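Long-range contacts in charybdin (Charybdis maritima, PDB 2B7U), which belongs to the ribosome-inactivating protein family of plants: residues K9-L14 and G57-L62; H41-L46 and G241-H246; W91-R96 and E106-L111; A124-L129 and R154-I159; Q195-K200 and Q223-K228. All coordinates share one frame; numbering follows the deposited sequence.

Contact 1 (K9-L14 and G57-L62)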
# COMPACT_ATOMS: atom_id res chain seq x y z
N LYS A 9 -10.63 -10.45 -5.16
CA LYS A 9 -10.35 -10.70 -6.57
C LYS A 9 -9.27 -11.76 -6.79
O LYS A 9 -9.37 -12.56 -7.73
CB LYS A 9 -9.95 -9.41 -7.29
CG LYS A 9 -11.01 -8.26 -7.34
CD LYS A 9 -12.41 -8.79 -7.25
CE LYS A 9 -13.48 -7.84 -7.77
NZ LYS A 9 -14.69 -8.61 -8.25
N PHE A 10 -8.25 -11.77 -5.94
CA PHE A 10 -7.14 -12.72 -6.07
C PHE A 10 -6.37 -12.76 -4.75
O PHE A 10 -6.57 -11.89 -3.88
CB PHE A 10 -6.23 -12.34 -7.25
CG PHE A 10 -5.49 -11.03 -7.08
CD1 PHE A 10 -4.27 -10.99 -6.43
CD2 PHE A 10 -6.01 -9.84 -7.58
CE1 PHE A 10 -3.60 -9.81 -6.24
CE2 PHE A 10 -5.35 -8.66 -7.39
CZ PHE A 10 -4.13 -8.63 -6.75
N THR A 11 -5.52 -13.76 -4.64
CA THR A 11 -4.63 -13.95 -3.50
C THR A 11 -3.20 -14.11 -4.01
O THR A 11 -2.95 -14.84 -4.99
CB THR A 11 -5.03 -15.17 -2.64
OG1 THR A 11 -6.38 -15.01 -2.15
CG2 THR A 11 -4.08 -15.37 -1.45
N VAL A 12 -2.27 -13.42 -3.36
CA VAL A 12 -0.83 -13.60 -3.61
C VAL A 12 -0.19 -14.05 -2.30
O VAL A 12 -0.61 -13.64 -1.23
CB VAL A 12 -0.11 -12.32 -4.17
CG1 VAL A 12 -0.53 -12.10 -5.61
CG2 VAL A 12 -0.40 -11.06 -3.32
N GLU A 13 0.85 -14.87 -2.40
CA GLU A 13 1.46 -15.46 -1.21
C GLU A 13 2.98 -15.35 -1.30
O GLU A 13 3.57 -15.59 -2.34
CB GLU A 13 1.00 -16.91 -1.07
CG GLU A 13 1.63 -17.66 0.09
CD GLU A 13 1.07 -19.08 0.26
OE1 GLU A 13 0.15 -19.47 -0.51
OE2 GLU A 13 1.57 -19.81 1.15
N LEU A 14 3.60 -14.94 -0.20
CA LEU A 14 5.05 -14.84 -0.12
C LEU A 14 5.57 -15.49 1.15
O LEU A 14 5.07 -15.21 2.24
CB LEU A 14 5.47 -13.38 -0.18
CG LEU A 14 6.97 -13.10 -0.30
CD1 LEU A 14 7.54 -13.61 -1.61
CD2 LEU A 14 7.24 -11.62 -0.16
N GLY A 57 -11.28 -6.08 -3.33
CA GLY A 57 -10.05 -6.28 -2.57
C GLY A 57 -9.21 -7.42 -3.10
O GLY A 57 -9.57 -8.07 -4.08
N PHE A 58 -8.08 -7.65 -2.47
CA PHE A 58 -7.26 -8.83 -2.71
C PHE A 58 -6.64 -9.25 -1.38
O PHE A 58 -6.61 -8.48 -0.43
CB PHE A 58 -6.17 -8.57 -3.76
CG PHE A 58 -5.10 -7.60 -3.32
CD1 PHE A 58 -3.88 -8.07 -2.87
CD2 PHE A 58 -5.32 -6.23 -3.39
CE1 PHE A 58 -2.86 -7.17 -2.51
CE2 PHE A 58 -4.33 -5.33 -3.02
CZ PHE A 58 -3.10 -5.80 -2.58
N ASP A 59 -6.18 -10.49 -1.32
CA ASP A 59 -5.53 -11.01 -0.12
C ASP A 59 -4.04 -11.23 -0.32
O ASP A 59 -3.59 -11.67 -1.39
CB ASP A 59 -6.17 -12.32 0.26
CG ASP A 59 -7.41 -12.16 1.11
OD1 ASP A 59 -7.80 -11.02 1.46
OD2 ASP A 59 -8.00 -13.22 1.46
N LEU A 60 -3.27 -10.88 0.71
CA LEU A 60 -1.82 -11.02 0.73
C LEU A 60 -1.50 -11.99 1.87
O LEU A 60 -1.67 -11.66 3.02
CB LEU A 60 -1.16 -9.67 0.99
CG LEU A 60 0.34 -9.66 1.29
CD1 LEU A 60 1.15 -10.23 0.14
CD2 LEU A 60 0.80 -8.24 1.68
N LYS A 61 -1.05 -13.19 1.51
CA LYS A 61 -0.74 -14.22 2.50
C LYS A 61 0.76 -14.24 2.73
O LYS A 61 1.55 -14.38 1.77
CB LYS A 61 -1.24 -15.58 2.01
CG LYS A 61 -1.17 -16.70 3.05
CD LYS A 61 -2.16 -17.80 2.63
CE LYS A 61 -2.01 -19.08 3.37
NZ LYS A 61 -2.85 -20.15 2.71
N LEU A 62 1.17 -14.07 3.98
CA LEU A 62 2.59 -14.00 4.33
C LEU A 62 2.89 -15.12 5.30
O LEU A 62 2.19 -15.28 6.28
CB LEU A 62 2.91 -12.67 4.99
CG LEU A 62 2.63 -11.41 4.17
CD1 LEU A 62 2.93 -10.17 5.01
CD2 LEU A 62 3.41 -11.40 2.90
O HOH W 1 -7.35 -15.51 0.32
O HOH W 2 -1.30 -21.26 0.73
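G57 meets K9 through the main chain: its O accepts the K9 N-H at 2.8 Å, the first of five bonds that alternate along two parallel strands. F58 follows with its CB over the centre of one face of the F10 ring, 3.7 Å from the centroid, a CH-pi contact; the two rings are near parallel, 12° apart, but slid until they barely overlap. D59 turns to the other face of the sheet beside T11, where one water bridges D59 OD2 and T11 OG1, donating to the carboxylate; OD1 forms a salt bridge with R72 on strand 67-74. L60 brings CD1 to V12 CG2 at 3.9 Å. K61, extended and alongside E13, keeps NZ 4.5 Å from E13 OE1, too far for a salt bridge, and a water spans the gap. L62 CD2 reaches L14 CB. The polar face is thus coupled across the strands through two waters, with R72 a direct partner of D59, while V12, L60, L14 and L62 line the other with apolar groups.

Contact 2 (H41-L46 and G241-H246)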
# COMPACT_ATOMS: atom_id res chain seq x y z
N HIS A 41 1.70 4.60 -20.27
CA HIS A 41 3.15 4.65 -20.50
C HIS A 41 3.87 3.55 -19.74
O HIS A 41 4.94 3.77 -19.14
CB HIS A 41 3.72 6.02 -20.17
CG HIS A 41 3.08 7.09 -20.97
ND1 HIS A 41 2.58 8.26 -20.43
CD2 HIS A 41 2.75 7.12 -22.28
CE1 HIS A 41 2.03 8.98 -21.39
NE2 HIS A 41 2.11 8.31 -22.52
N GLY A 42 3.28 2.37 -19.76
CA GLY A 42 3.82 1.17 -19.15
C GLY A 42 3.56 0.99 -17.67
O GLY A 42 3.95 -0.04 -17.10
N VAL A 43 2.92 1.98 -17.05
CA VAL A 43 2.64 1.92 -15.62
C VAL A 43 1.17 1.53 -15.38
O VAL A 43 0.25 2.15 -15.95
CB VAL A 43 3.06 3.21 -14.89
CG1 VAL A 43 2.62 4.40 -15.60
CG2 VAL A 43 2.61 3.20 -13.40
N PRO A 44 0.94 0.54 -14.53
CA PRO A 44 -0.41 0.08 -14.31
C PRO A 44 -1.27 1.14 -13.61
O PRO A 44 -0.76 1.88 -12.75
CB PRO A 44 -0.23 -1.16 -13.42
CG PRO A 44 1.13 -1.05 -12.86
CD PRO A 44 1.94 -0.25 -13.79
N VAL A 45 -2.55 1.15 -13.97
CA VAL A 45 -3.58 2.00 -13.38
C VAL A 45 -4.61 1.10 -12.68
O VAL A 45 -5.09 0.13 -13.24
CB VAL A 45 -4.24 2.88 -14.44
CG1 VAL A 45 -5.25 3.83 -13.82
CG2 VAL A 45 -3.16 3.67 -15.22
N LEU A 46 -4.95 1.45 -11.45
CA LEU A 46 -5.88 0.68 -10.63
C LEU A 46 -7.31 0.88 -11.11
O LEU A 46 -7.64 1.89 -11.77
CB LEU A 46 -5.77 1.11 -9.18
CG LEU A 46 -4.43 0.77 -8.54
CD1 LEU A 46 -4.24 1.48 -7.23
CD2 LEU A 46 -4.25 -0.71 -8.35
N GLY A 241 4.93 3.31 -9.19
CA GLY A 241 4.80 1.93 -9.60
C GLY A 241 3.43 1.53 -10.09
O GLY A 241 3.27 0.57 -10.85
N ILE A 242 2.42 2.23 -9.58
CA ILE A 242 1.02 2.01 -9.94
C ILE A 242 0.27 3.30 -9.60
O ILE A 242 0.67 4.05 -8.70
CB ILE A 242 0.46 0.71 -9.26
CG1 ILE A 242 -0.87 0.29 -9.90
CG2 ILE A 242 0.34 0.89 -7.77
CD1 ILE A 242 -1.14 -1.17 -9.77
N VAL A 243 -0.78 3.58 -10.35
CA VAL A 243 -1.50 4.86 -10.30
C VAL A 243 -2.94 4.70 -9.81
O VAL A 243 -3.66 3.87 -10.34
CB VAL A 243 -1.51 5.50 -11.71
CG1 VAL A 243 -2.17 6.83 -11.66
CG2 VAL A 243 -0.08 5.58 -12.28
N GLU A 244 -3.36 5.49 -8.82
CA GLU A 244 -4.75 5.48 -8.39
C GLU A 244 -5.65 6.13 -9.44
O GLU A 244 -5.21 7.03 -10.12
CB GLU A 244 -4.89 6.26 -7.08
CG GLU A 244 -6.13 5.93 -6.35
CD GLU A 244 -6.37 6.76 -5.14
OE1 GLU A 244 -6.30 7.99 -5.24
OE2 GLU A 244 -6.70 6.18 -4.07
N GLN A 245 -6.91 5.69 -9.55
CA GLN A 245 -7.83 6.23 -10.57
C GLN A 245 -9.09 6.81 -9.92
O GLN A 245 -10.07 6.11 -9.76
CB GLN A 245 -8.21 5.14 -11.58
CG GLN A 245 -8.98 5.72 -12.76
CD GLN A 245 -9.37 4.71 -13.81
OE1 GLN A 245 -9.79 5.13 -14.90
NE2 GLN A 245 -9.23 3.40 -13.54
N HIS A 246 -9.03 8.08 -9.57
CA HIS A 246 -10.18 8.78 -9.01
C HIS A 246 -11.23 9.06 -10.12
O HIS A 246 -10.88 9.40 -11.24
CB HIS A 246 -9.72 10.08 -8.36
CG HIS A 246 -10.78 10.77 -7.57
ND1 HIS A 246 -10.81 10.76 -6.19
CD2 HIS A 246 -11.86 11.47 -7.97
CE1 HIS A 246 -11.87 11.43 -5.78
NE2 HIS A 246 -12.52 11.88 -6.83
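L46 packs over I242 and can be followed outward from the backbone. Its CB lies 3.7 Å from V243 O, the same oxygen that accepts the L46 N-H at 3.0 Å in a nearly straight bond (176°). CG, anti to the carbonyl carbon of its own residue (chi1 -67°), stays near V243 O and also meets I242 CG1. Beyond it the side chain forks: CD1 passes by E244 CA, while CD2 presses on I242 CD1 at 3.4 Å, tighter than usual van der Waals contact. The L46 and I242 side chains cross at about a right angle, as do those of P44 and I242, where P44 CB touches I242 CD1 at 3.8 Å. I242 CD1 thus touches both P44 and L46.

The backbones are joined by a single bridge, V45 with V243; beside the L46 bond, V243 N donates to P44 O at 2.9 Å. Beyond it, the extended Q245 side chain brings NE2 to L46 O, 2.8 Å away, and its OE1 is held by R250.

The contact ties strand 43-45, paired with strand 38-40 in a small antiparallel sheet, to the loop that follows helix 233-237. L237 of that helix touches V243, and W202 and S206 of helix 202-214 pack on L46 and V243 respectively.

Contact 3 (W91-R96 and E106-L111)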
# COMPACT_ATOMS: atom_id res chain seq x y z
N TRP A 91 -10.93 -12.78 11.94
CA TRP A 91 -10.63 -11.56 11.17
C TRP A 91 -10.74 -10.32 12.03
O TRP A 91 -11.71 -10.17 12.78
CB TRP A 91 -11.59 -11.43 9.99
CG TRP A 91 -11.21 -12.31 8.87
CD1 TRP A 91 -11.72 -13.54 8.58
CD2 TRP A 91 -10.23 -12.04 7.86
NE1 TRP A 91 -11.12 -14.05 7.46
CE2 TRP A 91 -10.19 -13.15 6.99
CE3 TRP A 91 -9.37 -10.97 7.60
CZ2 TRP A 91 -9.34 -13.21 5.87
CZ3 TRP A 91 -8.52 -11.04 6.50
CH2 TRP A 91 -8.50 -12.16 5.66
N LEU A 92 -9.73 -9.47 11.93
CA LEU A 92 -9.71 -8.15 12.54
C LEU A 92 -9.79 -7.15 11.42
O LEU A 92 -9.14 -7.32 10.40
CB LEU A 92 -8.40 -7.91 13.29
CG LEU A 92 -8.13 -8.64 14.60
CD1 LEU A 92 -9.24 -8.32 15.59
CD2 LEU A 92 -7.95 -10.11 14.39
N GLU A 93 -10.57 -6.09 11.62
CA GLU A 93 -10.80 -5.09 10.60
C GLU A 93 -10.51 -3.68 11.10
O GLU A 93 -10.94 -3.31 12.20
CB GLU A 93 -12.26 -5.22 10.11
CG GLU A 93 -12.67 -4.19 9.11
CD GLU A 93 -14.03 -4.43 8.49
OE1 GLU A 93 -14.55 -3.47 7.87
OE2 GLU A 93 -14.58 -5.55 8.61
N LEU A 94 -9.82 -2.90 10.29
CA LEU A 94 -9.46 -1.52 10.61
C LEU A 94 -10.66 -0.62 10.39
O LEU A 94 -11.45 -0.82 9.48
CB LEU A 94 -8.28 -1.05 9.76
CG LEU A 94 -6.93 -1.65 10.17
CD1 LEU A 94 -6.73 -3.07 9.65
CD2 LEU A 94 -5.75 -0.79 9.69
N GLU A 95 -10.81 0.37 11.26
CA GLU A 95 -11.88 1.36 11.14
C GLU A 95 -11.80 2.14 9.84
O GLU A 95 -10.76 2.20 9.22
CB GLU A 95 -11.79 2.34 12.32
CG GLU A 95 -12.16 1.74 13.67
CD GLU A 95 -11.75 2.63 14.83
OE1 GLU A 95 -12.23 2.41 15.97
OE2 GLU A 95 -10.94 3.55 14.63
N ARG A 96 -12.92 2.79 9.50
CA ARG A 96 -13.16 3.64 8.30
C ARG A 96 -14.23 2.94 7.46
O ARG A 96 -15.39 2.94 7.86
CB ARG A 96 -11.90 3.96 7.50
CG ARG A 96 -10.85 4.73 8.30
CD ARG A 96 -11.18 6.19 8.52
NE ARG A 96 -10.23 7.02 7.80
CZ ARG A 96 -8.92 7.06 8.04
NH1 ARG A 96 -8.37 6.30 8.98
NH2 ARG A 96 -8.16 7.86 7.31
N GLU A 106 -16.96 -9.83 6.62
CA GLU A 106 -18.03 -10.43 7.40
C GLU A 106 -17.47 -11.18 8.59
O GLU A 106 -16.53 -11.97 8.46
CB GLU A 106 -18.86 -11.39 6.54
CG GLU A 106 -20.05 -12.01 7.29
CD GLU A 106 -20.75 -13.10 6.49
OE1 GLU A 106 -20.56 -13.15 5.25
OE2 GLU A 106 -21.49 -13.90 7.10
N GLY A 107 -18.04 -10.92 9.76
CA GLY A 107 -17.68 -11.64 10.97
C GLY A 107 -16.46 -11.10 11.69
O GLY A 107 -16.03 -11.67 12.70
N SER A 108 -15.90 -10.01 11.19
CA SER A 108 -14.70 -9.41 11.79
C SER A 108 -14.98 -8.68 13.10
O SER A 108 -16.10 -8.25 13.38
CB SER A 108 -14.04 -8.44 10.80
OG SER A 108 -14.80 -7.26 10.66
N GLU A 109 -13.91 -8.52 13.87
CA GLU A 109 -13.88 -7.70 15.07
C GLU A 109 -13.16 -6.41 14.69
O GLU A 109 -12.11 -6.46 14.10
CB GLU A 109 -13.11 -8.47 16.15
CG GLU A 109 -12.77 -7.68 17.41
CD GLU A 109 -12.31 -8.59 18.53
OE1 GLU A 109 -11.17 -8.45 18.99
OE2 GLU A 109 -13.09 -9.49 18.92
N LEU A 110 -13.76 -5.25 14.97
CA LEU A 110 -13.14 -4.00 14.63
C LEU A 110 -12.03 -3.66 15.59
O LEU A 110 -12.20 -3.74 16.82
CB LEU A 110 -14.15 -2.86 14.63
CG LEU A 110 -15.18 -2.93 13.51
CD1 LEU A 110 -16.43 -2.13 13.91
CD2 LEU A 110 -14.60 -2.48 12.19
N LEU A 111 -10.91 -3.25 15.02
CA LEU A 111 -9.76 -2.73 15.75
C LEU A 111 -10.05 -1.29 16.18
O LEU A 111 -10.97 -0.64 15.66
CB LEU A 111 -8.52 -2.73 14.85
CG LEU A 111 -8.09 -4.12 14.38
CD1 LEU A 111 -7.16 -4.04 13.19
CD2 LEU A 111 -7.44 -4.86 15.55
O HOH W 3 -13.62 -13.68 12.30
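W91 O accepts the N-H of E109, E93 N donates to E109 O, and L111 N donates to E93 O at 2.8 Å, a parallel ladder in which L92 pairs with E109 and E93 with L110. The donors stand 21° to 29° from the planes of the carbonyls they meet. L111 carries much of the side-chain contact: CD2 touches L92 CD1 at 3.9 Å, with the two side chains crossing at about a right angle, while CD1 lies 3.7 Å from L94 CD1. Near the start of the pairing, W91 CB rests against S108 CB.

Strand 109-110 is an outermost strand of the mixed six-stranded sheet, and strand 91-93 beside it also pairs antiparallel with strand 80-84. Helix 151-170, packed against this end of the sheet, reaches L92 and L111 through R154, and L94 through L158.

On the face of E93 and L110, the glutamate has CG anti to the backbone N (chi1 176°), and the extended chain beyond brings OE2 to 2.7 Å from S108 OG; that hydroxyl also has H103 ND1 and I105 O as partners, so its proton is not settled. Both carboxylate oxygens accept backbone N-H groups, OE1 from L104 and OE2 from I105. E93 CG meets L110 CD2 at 4.0 Å, the side chains lying alongside and pointing the same way.

Contact 4 (A124-L129 and R154-I159)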
# COMPACT_ATOMS: atom_id res chain seq x y z
N ALA A 124 0.36 2.16 17.66
CA ALA A 124 1.67 1.54 17.84
C ALA A 124 2.51 2.23 18.91
O ALA A 124 3.49 1.65 19.41
CB ALA A 124 2.42 1.53 16.52
N GLN A 125 2.10 3.43 19.29
CA GLN A 125 2.87 4.30 20.18
C GLN A 125 4.32 4.42 19.69
O GLN A 125 5.26 4.40 20.49
CB GLN A 125 2.75 3.83 21.63
CG GLN A 125 1.29 3.71 22.06
CD GLN A 125 1.11 3.20 23.48
OE1 GLN A 125 2.08 2.97 24.20
NE2 GLN A 125 -0.15 3.03 23.89
N GLN A 126 4.46 4.55 18.37
CA GLN A 126 5.77 4.56 17.72
C GLN A 126 5.62 5.21 16.35
O GLN A 126 4.65 4.93 15.66
CB GLN A 126 6.31 3.14 17.57
CG GLN A 126 7.73 3.09 16.98
CD GLN A 126 8.43 1.76 17.18
OE1 GLN A 126 7.82 0.77 17.58
NE2 GLN A 126 9.72 1.72 16.90
N ASP A 127 6.60 6.04 15.99
CA ASP A 127 6.58 6.79 14.73
C ASP A 127 6.94 5.90 13.53
O ASP A 127 7.78 4.99 13.65
CB ASP A 127 7.55 7.96 14.80
CG ASP A 127 7.18 8.97 15.88
OD1 ASP A 127 8.10 9.51 16.55
OD2 ASP A 127 5.96 9.23 16.07
N ILE A 128 6.32 6.17 12.38
CA ILE A 128 6.59 5.40 11.16
C ILE A 128 8.08 5.42 10.83
O ILE A 128 8.65 4.41 10.42
CB ILE A 128 5.73 5.92 9.95
CG1 ILE A 128 4.44 5.11 9.82
CG2 ILE A 128 6.45 5.77 8.60
CD1 ILE A 128 3.60 5.12 11.03
N LEU A 129 8.72 6.56 11.04
CA LEU A 129 10.14 6.72 10.73
C LEU A 129 11.08 6.05 11.73
O LEU A 129 12.28 5.98 11.47
CB LEU A 129 10.49 8.21 10.59
CG LEU A 129 9.79 8.94 9.43
CD1 LEU A 129 10.24 10.40 9.37
CD2 LEU A 129 10.01 8.27 8.07
N ARG A 154 0.06 -5.27 17.15
CA ARG A 154 -0.74 -5.38 15.93
C ARG A 154 -0.51 -4.17 15.04
O ARG A 154 -0.25 -4.31 13.83
CB ARG A 154 -2.22 -5.49 16.25
CG ARG A 154 -2.60 -6.78 16.95
CD ARG A 154 -4.04 -6.69 17.45
NE ARG A 154 -4.60 -8.01 17.72
CZ ARG A 154 -5.87 -8.27 18.03
NH1 ARG A 154 -6.74 -7.29 18.24
NH2 ARG A 154 -6.27 -9.53 18.14
N ALA A 155 -0.60 -2.99 15.62
CA ALA A 155 -0.47 -1.75 14.85
C ALA A 155 0.94 -1.62 14.26
O ALA A 155 1.12 -1.26 13.08
CB ALA A 155 -0.80 -0.56 15.70
N ARG A 156 1.97 -1.94 15.04
CA ARG A 156 3.33 -1.84 14.54
C ARG A 156 3.53 -2.77 13.36
O ARG A 156 4.13 -2.43 12.33
CB ARG A 156 4.35 -2.17 15.63
CG ARG A 156 5.79 -1.93 15.17
CD ARG A 156 6.79 -2.35 16.25
NE ARG A 156 8.11 -1.78 16.02
CZ ARG A 156 8.96 -2.21 15.09
NH1 ARG A 156 10.16 -1.62 14.95
NH2 ARG A 156 8.62 -3.23 14.31
N SER A 157 3.02 -3.99 13.51
CA SER A 157 3.17 -4.98 12.49
C SER A 157 2.43 -4.59 11.21
O SER A 157 2.93 -4.85 10.10
CB SER A 157 2.68 -6.31 13.01
OG SER A 157 3.46 -6.73 14.12
N LEU A 158 1.24 -4.01 11.35
CA LEU A 158 0.49 -3.52 10.19
C LEU A 158 1.20 -2.36 9.48
O LEU A 158 1.14 -2.26 8.24
CB LEU A 158 -0.95 -3.16 10.60
CG LEU A 158 -1.84 -4.35 10.98
CD1 LEU A 158 -3.18 -3.89 11.61
CD2 LEU A 158 -2.14 -5.29 9.78
N ILE A 159 1.92 -1.53 10.24
CA ILE A 159 2.75 -0.50 9.62
C ILE A 159 3.83 -1.14 8.73
O ILE A 159 4.04 -0.73 7.60
CB ILE A 159 3.41 0.42 10.66
CG1 ILE A 159 2.34 1.23 11.38
CG2 ILE A 159 4.40 1.34 9.99
CD1 ILE A 159 2.79 1.88 12.63
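The R156 guanidinium meets Q126 at its edge: Q126 OE1 lies near the guanidinium plane, 14° out of it, and accepts the NE-H at 3.0 Å. The bond is bent, with an angle of 146° at the hydrogen, and NE stands well above the plane of the Q126 carbonyl. Amide and guanidinium planes are turned 57° against each other, and the two side chains reach one another on a slant. R156 is extended from CG to NE, and its CD also passes 3.5 Å from Q126 OE1. The other end of the same amide, NE2, makes a weak hydrogen bond to D130 O.

The rest of the contact is apolar. A124 CB sits 3.9 Å from A155 CB, and the I159 CD1 tip touches both A124 CB and I128 CD1, the latter at 3.7 Å. The small alanines allow close backbones, with CA atoms of A124 and A155 4.9 Å apart.

Helix 117-124 thus ends against helix 151-170. Q125, with positive phi, is the C-prime residue of a Schellman motif, in which Q126 N bonds to A121 O and Q125 N to A122 O; the chain then turns so that Q126 and I128 continue along the neighbouring helix.

Contact 5 (Q195-K200 and Q223-K228)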
# COMPACT_ATOMS: atom_id res chain seq x y z
N GLN A 195 8.67 9.27 2.92
CA GLN A 195 7.41 9.49 3.65
C GLN A 195 6.67 10.75 3.18
O GLN A 195 5.48 10.73 2.80
CB GLN A 195 7.70 9.60 5.15
CG GLN A 195 6.44 9.81 5.96
CD GLN A 195 6.73 10.18 7.38
OE1 GLN A 195 7.42 11.16 7.65
NE2 GLN A 195 6.21 9.40 8.30
N ASN A 196 7.36 11.88 3.17
CA ASN A 196 6.69 13.15 3.03
C ASN A 196 6.46 13.62 1.60
O ASN A 196 5.47 14.34 1.29
CB ASN A 196 7.49 14.23 3.75
CG ASN A 196 7.54 14.05 5.24
OD1 ASN A 196 8.40 14.65 5.91
ND2 ASN A 196 6.63 13.27 5.79
N ASP A 197 7.42 13.32 0.74
CA ASP A 197 7.32 13.75 -0.65
C ASP A 197 6.55 12.71 -1.47
O ASP A 197 5.81 13.08 -2.39
CB ASP A 197 8.68 13.98 -1.30
CG ASP A 197 9.57 14.93 -0.53
OD1 ASP A 197 9.27 15.24 0.66
OD2 ASP A 197 10.61 15.31 -1.10
N LEU A 198 6.74 11.43 -1.17
CA LEU A 198 6.08 10.38 -1.94
C LEU A 198 4.80 9.89 -1.29
O LEU A 198 3.71 10.13 -1.82
CB LEU A 198 7.03 9.20 -2.17
CG LEU A 198 8.30 9.53 -2.96
CD1 LEU A 198 9.11 8.27 -3.20
CD2 LEU A 198 7.96 10.19 -4.29
N GLU A 199 4.91 9.20 -0.16
CA GLU A 199 3.75 8.50 0.41
C GLU A 199 2.56 9.40 0.63
O GLU A 199 1.45 9.03 0.30
CB GLU A 199 4.11 7.75 1.68
CG GLU A 199 5.13 6.67 1.46
CD GLU A 199 5.45 5.84 2.68
OE1 GLU A 199 4.85 6.09 3.77
OE2 GLU A 199 6.31 4.94 2.55
N LYS A 200 2.80 10.58 1.16
CA LYS A 200 1.70 11.50 1.47
C LYS A 200 1.03 12.07 0.23
O LYS A 200 -0.07 12.63 0.35
CB LYS A 200 2.16 12.59 2.43
CG LYS A 200 2.38 12.19 3.91
CD LYS A 200 2.45 10.71 4.22
CE LYS A 200 1.07 10.08 4.41
NZ LYS A 200 0.99 8.66 3.87
N GLN A 223 6.40 19.96 -9.33
CA GLN A 223 6.46 19.47 -7.96
C GLN A 223 7.92 19.33 -7.56
O GLN A 223 8.78 19.12 -8.41
CB GLN A 223 5.79 18.11 -7.89
CG GLN A 223 4.36 18.13 -8.40
CD GLN A 223 3.44 18.89 -7.51
OE1 GLN A 223 3.39 18.65 -6.30
NE2 GLN A 223 2.71 19.85 -8.08
N THR A 224 8.20 19.44 -6.28
CA THR A 224 9.55 19.20 -5.79
C THR A 224 9.56 17.88 -5.02
O THR A 224 8.78 17.70 -4.08
CB THR A 224 10.00 20.37 -4.91
OG1 THR A 224 9.99 21.57 -5.69
CG2 THR A 224 11.39 20.12 -4.38
N ILE A 225 10.49 17.00 -5.39
CA ILE A 225 10.67 15.68 -4.75
C ILE A 225 12.16 15.47 -4.52
O ILE A 225 12.95 15.65 -5.44
CB ILE A 225 10.13 14.53 -5.61
CG1 ILE A 225 8.63 14.70 -5.83
CG2 ILE A 225 10.44 13.17 -4.96
CD1 ILE A 225 7.99 13.68 -6.76
N TYR A 226 12.52 15.09 -3.29
CA TYR A 226 13.93 14.88 -2.91
C TYR A 226 14.78 16.07 -3.34
O TYR A 226 15.91 15.90 -3.81
CB TYR A 226 14.47 13.60 -3.57
CG TYR A 226 15.68 12.95 -2.92
CD1 TYR A 226 16.44 12.03 -3.63
CD2 TYR A 226 16.04 13.23 -1.62
CE1 TYR A 226 17.54 11.41 -3.05
CE2 TYR A 226 17.15 12.61 -1.03
CZ TYR A 226 17.88 11.70 -1.75
OH TYR A 226 18.99 11.09 -1.17
N GLY A 227 14.26 17.28 -3.16
CA GLY A 227 14.99 18.49 -3.46
C GLY A 227 15.17 18.82 -4.94
O GLY A 227 15.89 19.77 -5.28
N LYS A 228 14.49 18.09 -5.82
CA LYS A 228 14.60 18.27 -7.26
C LYS A 228 13.25 18.69 -7.82
O LYS A 228 12.22 18.18 -7.38
CB LYS A 228 14.99 16.97 -7.93
CG LYS A 228 16.32 16.40 -7.51
CD LYS A 228 16.51 14.95 -8.05
CE LYS A 228 16.03 14.73 -9.51
NZ LYS A 228 14.67 14.05 -9.68
O HOH W 4 11.71 17.62 -1.79
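D197 and I225 carry most of this small contact, with L198 adding an apolar flank. D197 OD2 accepts the Y226 N-H at 2.9 Å, the donor lying nearly along the C-O axis of that oxygen, and the angle at the hydrogen is 159°. A chi1 of -54° puts D197 CG anti to the carbonyl carbon, and OD2 extends from it to the turn. A water donates to the same OD2 at 2.6 Å and accepts the N-H of G227, so one oxygen serves two successive amides, the second through the water.

Those amides belong to a type I' turn, I225 to K228, which joins strands 223-225 and 228-230 into a beta hairpin; I225 and K228 bond to each other in both directions. The carboxylate from helix 192-199 thus meets the amides at the hairpin turn.

I225 CG2, anti to the backbone N, touches L198 CD2 at 3.9 Å and D197 CB at 4.1 Å; the L198 and I225 side chains cross at about a right angle. W193 of the same helix packs on L198 and I225, and its ring stacks with Y226.

Contacts 1 and 3 belong to one six-stranded mixed sheet, at its 7-15 and 109-110 ends, with centres 18 Å apart. Contact 3 touches contact 4 directly: L111 CD2 and L92 CD1 pack on R154 NH1 at 3.7 and 3.8 Å, which lays the end of the sheet on helix 151-170. Contact 4 in turn meets contact 5, where L129 CD1 approaches Q195 OE1 at 3.4 Å. Contacts 3 to 5 fall in chain order within the long loop closed by contact 2, which contact 1 crosses. Contacts 3 and 5 lie on opposite sides of the chain's centre, 32 Å between centres. A bound MES, probably from crystallisation, lies about 3 Å from the Y226 side chain and forms a salt bridge with K228 of contact 5.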